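Local coordinates for protein glycerate 2-kinase (PDB 1X3L) that catalyses the magnesium-dependent phosphorylation of D-glycerate to 2-phosphoglycerate, using ATP or, alternatively, other nucleotides or pyrophosphate as phosphate donor, at residues 26-30 and 264-268; 57-63 and 128-132; 76-82 and 91-97. One frame throughout, in Å; residues are numbered along the deposited sequence.

Contact 1: 26-30 and 264-268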
loop_
_atom_site.group_PDB
_atom_site.type_symbol
_atom_site.label_atom_id
_atom_site.label_comp_id
_atom_site.label_asym_id
_atom_site.label_seq_id
_atom_site.Cartn_x
_atom_site.Cartn_y
_atom_site.Cartn_z
ATOM N N ALA A 26 5.738 -8.595 8.266
ATOM C CA ALA A 26 6.400 -7.303 8.094
ATOM C C ALA A 26 6.731 -6.662 9.439
ATOM O O ALA A 26 7.814 -6.092 9.611
ATOM C CB ALA A 26 5.527 -6.366 7.264
ATOM N N VAL A 27 5.804 -6.751 10.391
ATOM C CA VAL A 27 6.043 -6.173 11.710
ATOM C C VAL A 27 7.200 -6.884 12.403
ATOM O O VAL A 27 8.080 -6.235 12.968
ATOM C CB VAL A 27 4.787 -6.254 12.618
ATOM C CG1 VAL A 27 5.148 -5.837 14.048
ATOM C CG2 VAL A 27 3.687 -5.346 12.069
ATOM N N LEU A 28 7.208 -8.214 12.358
ATOM C CA LEU A 28 8.280 -8.972 12.999
ATOM C C LEU A 28 9.631 -8.748 12.320
ATOM O O LEU A 28 10.665 -8.747 12.987
ATOM C CB LEU A 28 7.937 -10.471 13.033
ATOM C CG LEU A 28 6.670 -10.802 13.842
ATOM C CD1 LEU A 28 6.525 -12.311 13.993
ATOM C CD2 LEU A 28 6.749 -10.135 15.219
ATOM N N ASN A 29 9.631 -8.554 10.999
ATOM C CA ASN A 29 10.884 -8.302 10.287
ATOM C C ASN A 29 11.465 -6.959 10.719
ATOM O O ASN A 29 12.683 -6.794 10.809
ATOM C CB ASN A 29 10.680 -8.251 8.766
ATOM C CG ASN A 29 10.334 -9.601 8.167
ATOM O OD1 ASN A 29 10.778 -10.642 8.649
ATOM N ND2 ASN A 29 9.555 -9.585 7.090
ATOM N N ALA A 30 10.581 -6.002 10.984
ATOM C CA ALA A 30 10.987 -4.652 11.363
ATOM C C ALA A 30 11.242 -4.432 12.846
ATOM O O ALA A 30 12.158 -3.701 13.218
ATOM C CB ALA A 30 9.940 -3.651 10.880
ATOM N N LEU A 264 8.239 2.894 7.679
ATOM C CA LEU A 264 7.480 2.270 6.608
ATOM C C LEU A 264 8.017 0.837 6.635
ATOM O O LEU A 264 9.194 0.610 6.340
ATOM C CB LEU A 264 7.787 2.960 5.270
ATOM C CG LEU A 264 7.059 2.456 4.015
ATOM C CD1 LEU A 264 5.550 2.503 4.218
ATOM C CD2 LEU A 264 7.469 3.315 2.816
ATOM N N ILE A 265 7.171 -0.123 7.002
ATOM C CA ILE A 265 7.625 -1.510 7.117
ATOM C C ILE A 265 7.169 -2.497 6.045
ATOM O O ILE A 265 7.573 -3.660 6.049
ATOM C CB ILE A 265 7.253 -2.080 8.499
ATOM C CG1 ILE A 265 5.733 -2.251 8.604
ATOM C CG2 ILE A 265 7.751 -1.134 9.590
ATOM C CD1 ILE A 265 5.289 -3.068 9.799
ATOM N N ALA A 266 6.317 -2.048 5.135
ATOM C CA ALA A 266 5.857 -2.909 4.050
ATOM C C ALA A 266 5.539 -1.961 2.916
ATOM O O ALA A 266 4.831 -0.971 3.110
ATOM C CB ALA A 266 4.613 -3.701 4.467
ATOM N N SER A 267 6.078 -2.255 1.740
ATOM C CA SER A 267 5.877 -1.400 0.577
ATOM C C SER A 267 6.349 -2.148 -0.654
ATOM O O SER A 267 6.958 -3.208 -0.552
ATOM C CB SER A 267 6.710 -0.128 0.714
ATOM O OG SER A 267 8.097 -0.443 0.660
ATOM N N ASN A 268 6.077 -1.583 -1.820
ATOM C CA ASN A 268 6.488 -2.213 -3.059
ATOM C C ASN A 268 8.015 -2.356 -3.071
ATOM O O ASN A 268 8.543 -3.407 -3.428
ATOM C CB ASN A 268 6.001 -1.376 -4.242
ATOM C CG ASN A 268 6.180 -2.085 -5.558
ATOM O OD1 ASN A 268 7.278 -2.130 -6.101
ATOM N ND2 ASN A 268 5.099 -2.662 -6.072
HETATM O O HOH W 1 9.111 -5.052 7.388
#

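Contact 2: 57-63 and 128-132. With SO4 (sulfate ion), chain B.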
loop_
_atom_site.group_PDB
_atom_site.type_symbol
_atom_site.label_atom_id
_atom_site.label_comp_id
_atom_site.label_asym_id
_atom_site.label_seq_id
_atom_site.Cartn_x
_atom_site.Cartn_y
_atom_site.Cartn_z
ATOM N N GLY A 57 -6.765 0.392 10.100
ATOM C CA GLY A 57 -6.597 -0.036 8.729
ATOM C C GLY A 57 -7.080 -1.458 8.568
ATOM O O GLY A 57 -7.454 -2.108 9.540
ATOM N N LYS A 58 -7.062 -1.944 7.333
ATOM C CA LYS A 58 -7.512 -3.294 7.034
ATOM C C LYS A 58 -6.666 -4.390 7.681
ATOM O O LYS A 58 -7.148 -5.503 7.879
ATOM C CB LYS A 58 -7.556 -3.491 5.518
ATOM C CG LYS A 58 -8.567 -2.591 4.821
ATOM C CD LYS A 58 -8.484 -2.732 3.310
ATOM C CE LYS A 58 -9.452 -1.790 2.613
ATOM N NZ LYS A 58 -9.286 -1.830 1.132
ATOM N N ALA A 59 -5.416 -4.081 8.020
ATOM C CA ALA A 59 -4.535 -5.070 8.644
ATOM C C ALA A 59 -4.272 -4.758 10.119
ATOM O O ALA A 59 -3.326 -5.278 10.714
ATOM C CB ALA A 59 -3.213 -5.138 7.887
ATOM N N ALA A 60 -5.114 -3.913 10.703
ATOM C CA ALA A 60 -4.970 -3.524 12.100
ATOM C C ALA A 60 -4.780 -4.712 13.047
ATOM O O ALA A 60 -3.852 -4.728 13.860
ATOM C CB ALA A 60 -6.181 -2.699 12.532
ATOM N N CYS A 61 -5.658 -5.707 12.944
ATOM C CA CYS A 61 -5.574 -6.881 13.808
ATOM C C CYS A 61 -4.332 -7.721 13.559
ATOM O O CYS A 61 -3.694 -8.183 14.505
ATOM C CB CYS A 61 -6.820 -7.754 13.652
ATOM S SG CYS A 61 -8.315 -6.993 14.320
ATOM N N GLU A 62 -3.983 -7.928 12.295
ATOM C CA GLU A 62 -2.794 -8.715 11.998
ATOM C C GLU A 62 -1.536 -8.018 12.519
ATOM O O GLU A 62 -0.670 -8.656 13.115
ATOM C CB GLU A 62 -2.689 -8.985 10.494
ATOM C CG GLU A 62 -3.555 -10.150 10.037
ATOM C CD GLU A 62 -3.100 -11.479 10.637
ATOM O OE1 GLU A 62 -2.074 -12.036 10.174
ATOM O OE2 GLU A 62 -3.761 -11.965 11.582
ATOM N N MET A 63 -1.437 -6.708 12.317
ATOM C CA MET A 63 -0.270 -5.975 12.798
ATOM C C MET A 63 -0.229 -5.990 14.325
ATOM O O MET A 63 0.825 -6.199 14.922
ATOM C CB MET A 63 -0.295 -4.539 12.266
ATOM C CG MET A 63 -0.007 -4.460 10.764
ATOM S SD MET A 63 -0.243 -2.829 10.042
ATOM C CE MET A 63 1.316 -2.023 10.505
ATOM N N LEU A 128 -0.121 1.541 14.487
ATOM C CA LEU A 128 -0.054 0.626 13.352
ATOM C C LEU A 128 -1.018 1.076 12.253
ATOM O O LEU A 128 -2.239 1.029 12.416
ATOM C CB LEU A 128 -0.372 -0.798 13.835
ATOM C CG LEU A 128 0.404 -1.241 15.091
ATOM C CD1 LEU A 128 0.054 -2.683 15.455
ATOM C CD2 LEU A 128 1.909 -1.121 14.842
ATOM N N ILE A 129 -0.459 1.505 11.128
ATOM C CA ILE A 129 -1.262 2.020 10.029
ATOM C C ILE A 129 -1.244 1.188 8.742
ATOM O O ILE A 129 -0.189 0.764 8.266
ATOM C CB ILE A 129 -0.821 3.463 9.692
ATOM C CG1 ILE A 129 -0.771 4.300 10.975
ATOM C CG2 ILE A 129 -1.793 4.091 8.695
ATOM C CD1 ILE A 129 -0.230 5.725 10.779
ATOM N N SER A 130 -2.431 0.964 8.188
ATOM C CA SER A 130 -2.586 0.219 6.943
ATOM C C SER A 130 -3.701 0.857 6.117
ATOM O O SER A 130 -4.257 1.884 6.510
ATOM C CB SER A 130 -2.882 -1.260 7.214
ATOM O OG SER A 130 -3.940 -1.427 8.141
ATOM N N GLY A 131 -4.015 0.254 4.974
ATOM C CA GLY A 131 -5.036 0.797 4.094
ATOM C C GLY A 131 -6.423 0.952 4.686
ATOM O O GLY A 131 -6.850 0.144 5.511
ATOM N N GLY A 132 -7.123 2.002 4.261
ATOM C CA GLY A 132 -8.472 2.253 4.744
ATOM C C GLY A 132 -8.574 3.043 6.040
ATOM O O GLY A 132 -9.674 3.286 6.545
HETATM S S SO4 B . -6.652 5.480 2.829
HETATM O O1 SO4 B . -5.694 6.578 3.032
HETATM O O2 SO4 B . -7.382 5.717 1.573
HETATM O O3 SO4 B . -7.604 5.415 3.953
HETATM O O4 SO4 B . -5.927 4.199 2.744
#

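Contact 3: 76-82 and 91-97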
loop_
_atom_site.group_PDB
_atom_site.type_symbol
_atom_site.label_atom_id
_atom_site.label_comp_id
_atom_site.label_asym_id
_atom_site.label_seq_id
_atom_site.Cartn_x
_atom_site.Cartn_y
_atom_site.Cartn_z
ATOM N N GLY A 76 -4.902 -1.348 24.359
ATOM C CA GLY A 76 -4.912 -0.729 23.049
ATOM C C GLY A 76 -6.209 -0.965 22.304
ATOM O O GLY A 76 -7.159 -1.530 22.849
ATOM N N VAL A 77 -6.252 -0.522 21.055
ATOM C CA VAL A 77 -7.436 -0.697 20.225
ATOM C C VAL A 77 -7.030 -0.915 18.768
ATOM O O VAL A 77 -6.041 -0.352 18.296
ATOM C CB VAL A 77 -8.378 0.530 20.301
ATOM C CG1 VAL A 77 -7.717 1.752 19.671
ATOM C CG2 VAL A 77 -9.694 0.216 19.602
ATOM N N ALA A 78 -7.793 -1.750 18.075
ATOM C CA ALA A 78 -7.545 -2.050 16.675
ATOM C C ALA A 78 -8.840 -1.783 15.923
ATOM O O ALA A 78 -9.863 -2.416 16.190
ATOM C CB ALA A 78 -7.125 -3.509 16.517
ATOM N N VAL A 79 -8.799 -0.830 14.997
ATOM C CA VAL A 79 -9.978 -0.466 14.213
ATOM C C VAL A 79 -9.816 -0.977 12.787
ATOM O O VAL A 79 -8.889 -0.577 12.077
ATOM C CB VAL A 79 -10.169 1.063 14.191
ATOM C CG1 VAL A 79 -11.538 1.410 13.621
ATOM C CG2 VAL A 79 -10.009 1.624 15.597
ATOM N N THR A 80 -10.717 -1.866 12.371
ATOM C CA THR A 80 -10.647 -2.449 11.037
ATOM C C THR A 80 -12.026 -2.573 10.390
ATOM O O THR A 80 -13.040 -2.246 11.002
ATOM C CB THR A 80 -9.969 -3.841 11.094
ATOM O OG1 THR A 80 -9.705 -4.304 9.765
ATOM C CG2 THR A 80 -10.866 -4.850 11.810
ATOM N N LYS A 81 -12.052 -3.043 9.146
ATOM C CA LYS A 81 -13.298 -3.206 8.403
ATOM C C LYS A 81 -14.195 -4.309 8.955
ATOM O O LYS A 81 -13.738 -5.207 9.666
ATOM C CB LYS A 81 -12.998 -3.506 6.933
ATOM C CG LYS A 81 -12.456 -2.333 6.145
ATOM C CD LYS A 81 -12.171 -2.728 4.695
ATOM C CE LYS A 81 -13.421 -3.245 3.987
ATOM N NZ LYS A 81 -14.499 -2.220 3.897
ATOM N N TYR A 82 -15.480 -4.229 8.623
ATOM C CA TYR A 82 -16.446 -5.227 9.064
ATOM C C TYR A 82 -16.064 -6.571 8.455
ATOM O O TYR A 82 -15.850 -6.673 7.247
ATOM C CB TYR A 82 -17.859 -4.830 8.618
ATOM C CG TYR A 82 -18.387 -3.592 9.312
ATOM C CD1 TYR A 82 -18.616 -3.589 10.690
ATOM C CD2 TYR A 82 -18.632 -2.420 8.600
ATOM C CE1 TYR A 82 -19.073 -2.445 11.340
ATOM C CE2 TYR A 82 -19.090 -1.269 9.241
ATOM C CZ TYR A 82 -19.307 -1.288 10.609
ATOM O OH TYR A 82 -19.748 -0.150 11.251
ATOM N N ILE A 91 -5.863 -6.335 23.228
ATOM C CA ILE A 91 -6.252 -5.198 22.409
ATOM C C ILE A 91 -7.709 -5.325 21.983
ATOM O O ILE A 91 -8.114 -6.330 21.397
ATOM C CB ILE A 91 -5.351 -5.092 21.161
ATOM C CG1 ILE A 91 -3.894 -4.940 21.600
ATOM C CG2 ILE A 91 -5.778 -3.912 20.302
ATOM C CD1 ILE A 91 -2.897 -5.010 20.472
ATOM N N LYS A 92 -8.491 -4.295 22.290
ATOM C CA LYS A 92 -9.907 -4.278 21.953
ATOM C C LYS A 92 -10.057 -4.109 20.450
ATOM O O LYS A 92 -9.330 -3.327 19.833
ATOM C CB LYS A 92 -10.599 -3.125 22.682
ATOM C CG LYS A 92 -12.092 -3.014 22.426
ATOM C CD LYS A 92 -12.658 -1.760 23.086
ATOM C CE LYS A 92 -14.170 -1.671 22.934
ATOM N NZ LYS A 92 -14.875 -2.744 23.695
ATOM N N VAL A 93 -11.000 -4.837 19.863
ATOM C CA VAL A 93 -11.228 -4.757 18.427
ATOM C C VAL A 93 -12.553 -4.099 18.062
ATOM O O VAL A 93 -13.604 -4.434 18.611
ATOM C CB VAL A 93 -11.184 -6.157 17.776
ATOM C CG1 VAL A 93 -11.543 -6.052 16.297
ATOM C CG2 VAL A 93 -9.799 -6.766 17.944
ATOM N N ILE A 94 -12.489 -3.164 17.121
ATOM C CA ILE A 94 -13.669 -2.454 16.650
ATOM C C ILE A 94 -13.711 -2.473 15.127
ATOM O O ILE A 94 -12.721 -2.140 14.473
ATOM C CB ILE A 94 -13.658 -0.983 17.113
ATOM C CG1 ILE A 94 -13.707 -0.919 18.639
ATOM C CG2 ILE A 94 -14.837 -0.235 16.511
ATOM C CD1 ILE A 94 -13.596 0.483 19.193
ATOM N N GLU A 95 -14.847 -2.872 14.562
ATOM C CA GLU A 95 -14.996 -2.897 13.110
ATOM C C GLU A 95 -15.776 -1.648 12.729
ATOM O O GLU A 95 -16.830 -1.376 13.301
ATOM C CB GLU A 95 -15.741 -4.160 12.660
ATOM C CG GLU A 95 -15.120 -5.450 13.182
ATOM C CD GLU A 95 -15.701 -6.695 12.531
ATOM O OE1 GLU A 95 -16.910 -6.696 12.214
ATOM O OE2 GLU A 95 -14.952 -7.679 12.349
ATOM N N ALA A 96 -15.259 -0.883 11.774
ATOM C CA ALA A 96 -15.916 0.353 11.375
ATOM C C ALA A 96 -16.187 0.472 9.886
ATOM O O ALA A 96 -15.817 -0.396 9.102
ATOM C CB ALA A 96 -15.094 1.541 11.848
ATOM N N GLY A 97 -16.826 1.571 9.502
ATOM C CA GLY A 97 -17.162 1.792 8.109
ATOM C C GLY A 97 -16.019 2.151 7.176
ATOM O O GLY A 97 -15.062 2.835 7.557
#

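Contact 1: 26-30 and 264-268
Ile265 meets three residues of helix 23-30: CD1 reaches Val27, CG2 reaches Ala30, and Ile265 O lies 3.6 Å from Ala26 CB. Apolar packing makes up most of the contact. Ile265 CD1 lies 3.6 Å from Val27 CG2, the two side chains meeting at a slant. Ile265 CG2 touches Ala30 CB, again at 3.6 Å. Ala26 CB is 4.2 Å from Ile265 CD1 and 4.0 Å from Ala266 CB. The torsion of Ile265 explains this spread: CG1 sits between the backbone N and the carbonyl carbon (chi1 69°), which sends CD1 to Val27 while CG2 faces Ala30. Small alanines at two of the three helix positions let the segment axes approach to 7.8 Å.

No hydrogen bond joins the segments directly. One water donates to Ala26 O at 2.8 Å and to Ile265 O at 2.5 Å, too short for that half of the bridge to be certain; it appears to link two carbonyls that cannot bond to each other.

Helix and strand run at 129° to each other. Strand 260-266 is an outermost strand of the parallel sheet within this chain, paired through Ile265 with Ile193 of strand 188-194. Leu192 touches both Val27 and Ile265, and Met63, Ala66 and Ile67 close around Val27, so helix 23-30 is laid on the edge of a Rossmann-like alpha/beta sheet and against helix 60-70.

Contact 2: 57-63 and 128-132
Ser130 points its hydroxyl into the turn between strand 51-56 and helix 60-70, where Ser130 OG accepts Ala59 N at 3.0 Å (158° at the hydrogen). Its position between the backbone N and the carbonyl carbon (chi1 50°) aims it there, and a weak bond to Leu56 O adds a second partner. Gly57 CA comes within 3.1 Å of Ser130 OG; a beta-carbon on Gly57 would collide with it, and the positive phi also suits a residue without a side chain.

Next to this, Lys58 N donates to Gly131 O at 2.8 Å, nearly along the C=O axis. Two consecutive amides of the type I turn Gly57-Ala60 are thus held by two consecutive residues of the other loop. An alanine in place of Ser130 would remove the acceptor and would probably leave Ala59 N without its mate, with one direct bond from turn to loop instead of two.

Deeper in, Met63 and Leu128 lie alongside one another, pointing opposite ways, Met63 CB 3.7 Å from Leu128 CD1. A bend at chi3 (81°) turns Met63 CE back to 3.9 Å from Leu128 CB.

Gly132 N, before helix 133-136, donates to O4 of a sulfate, probably from the crystallisation liquor; Ser134 N and Ala206 N bind the same ion. Such backbone amides could hold a phosphate, and the bonded turn sets Lys58, which probably binds the substrate, beside Gly131 and Gly132.

Contact 3: 76-82 and 91-97
Gly76 O and Lys92 N begin a ladder of five backbone hydrogen bonds between parallel strands. The bond from Lys92 N to Gly76 O is the longest, at 3.1 Å, with its donor above the carbonyl plane. Lys92 O then receives Ala78 N, Ala78 O receives Ile94 N almost straight (172°), and Ile94 O receives Thr80 N at 2.9 Å. Thr80 O closes the series with Ala96 N at 2.7 Å. Lys92 O, Ala78 O, Ile94 O and Thr80 O each also take a CA-H contact, from Val77, Val93, Val79 and Glu95 respectively.

Val77 and Val79 turn their amides and carbonyls the other way, to Val53, Ala55 and Gly57, which makes 75-81 an inner strand. The sheet order 3-2-1-4-5-6 is that of a Rossmann-like domain, yet this parallel crossover contains no helix. Its Leu88 covers Ala78 and Val93.

Thr80 OG1 bonds to Gly57 O. Glu95 OE1 accepts Gly83 N, and OE2 accepts Gly85 N weakly, so the carboxylate ties down the loop after strand 75-81. With CG opposite the carbonyl carbon (chi1 -68°), the Tyr82 ring comes to lie with Ala96 O 3.3 Å above one face, offset to the rim. Tyr82 CD1 rests 3.5 Å from Glu95 CB, and Tyr82 OH bonds to Asp102.

All three contacts belong to one parallel sheet and are largely buried, but their chemistry changes across it. Contact 1, at the strand 260-266 margin, is apolar helix-on-strand packing with one water. Contact 2, at the sheet's middle, works at the ends of strands, where turns and backbone amides gather near a bound anion. Contact 3, at the opposite margin and with Lys92 and Tyr82 exposed, is strand pairing by backbone hydrogen bonds. Contacts 1 and 2 join where Met63 packs against Val27 and Ile265; contacts 2 and 3 join where Gly57 N meets Val79 O. Contacts 1 and 3 do not touch, their centres lying about 21 Å apart.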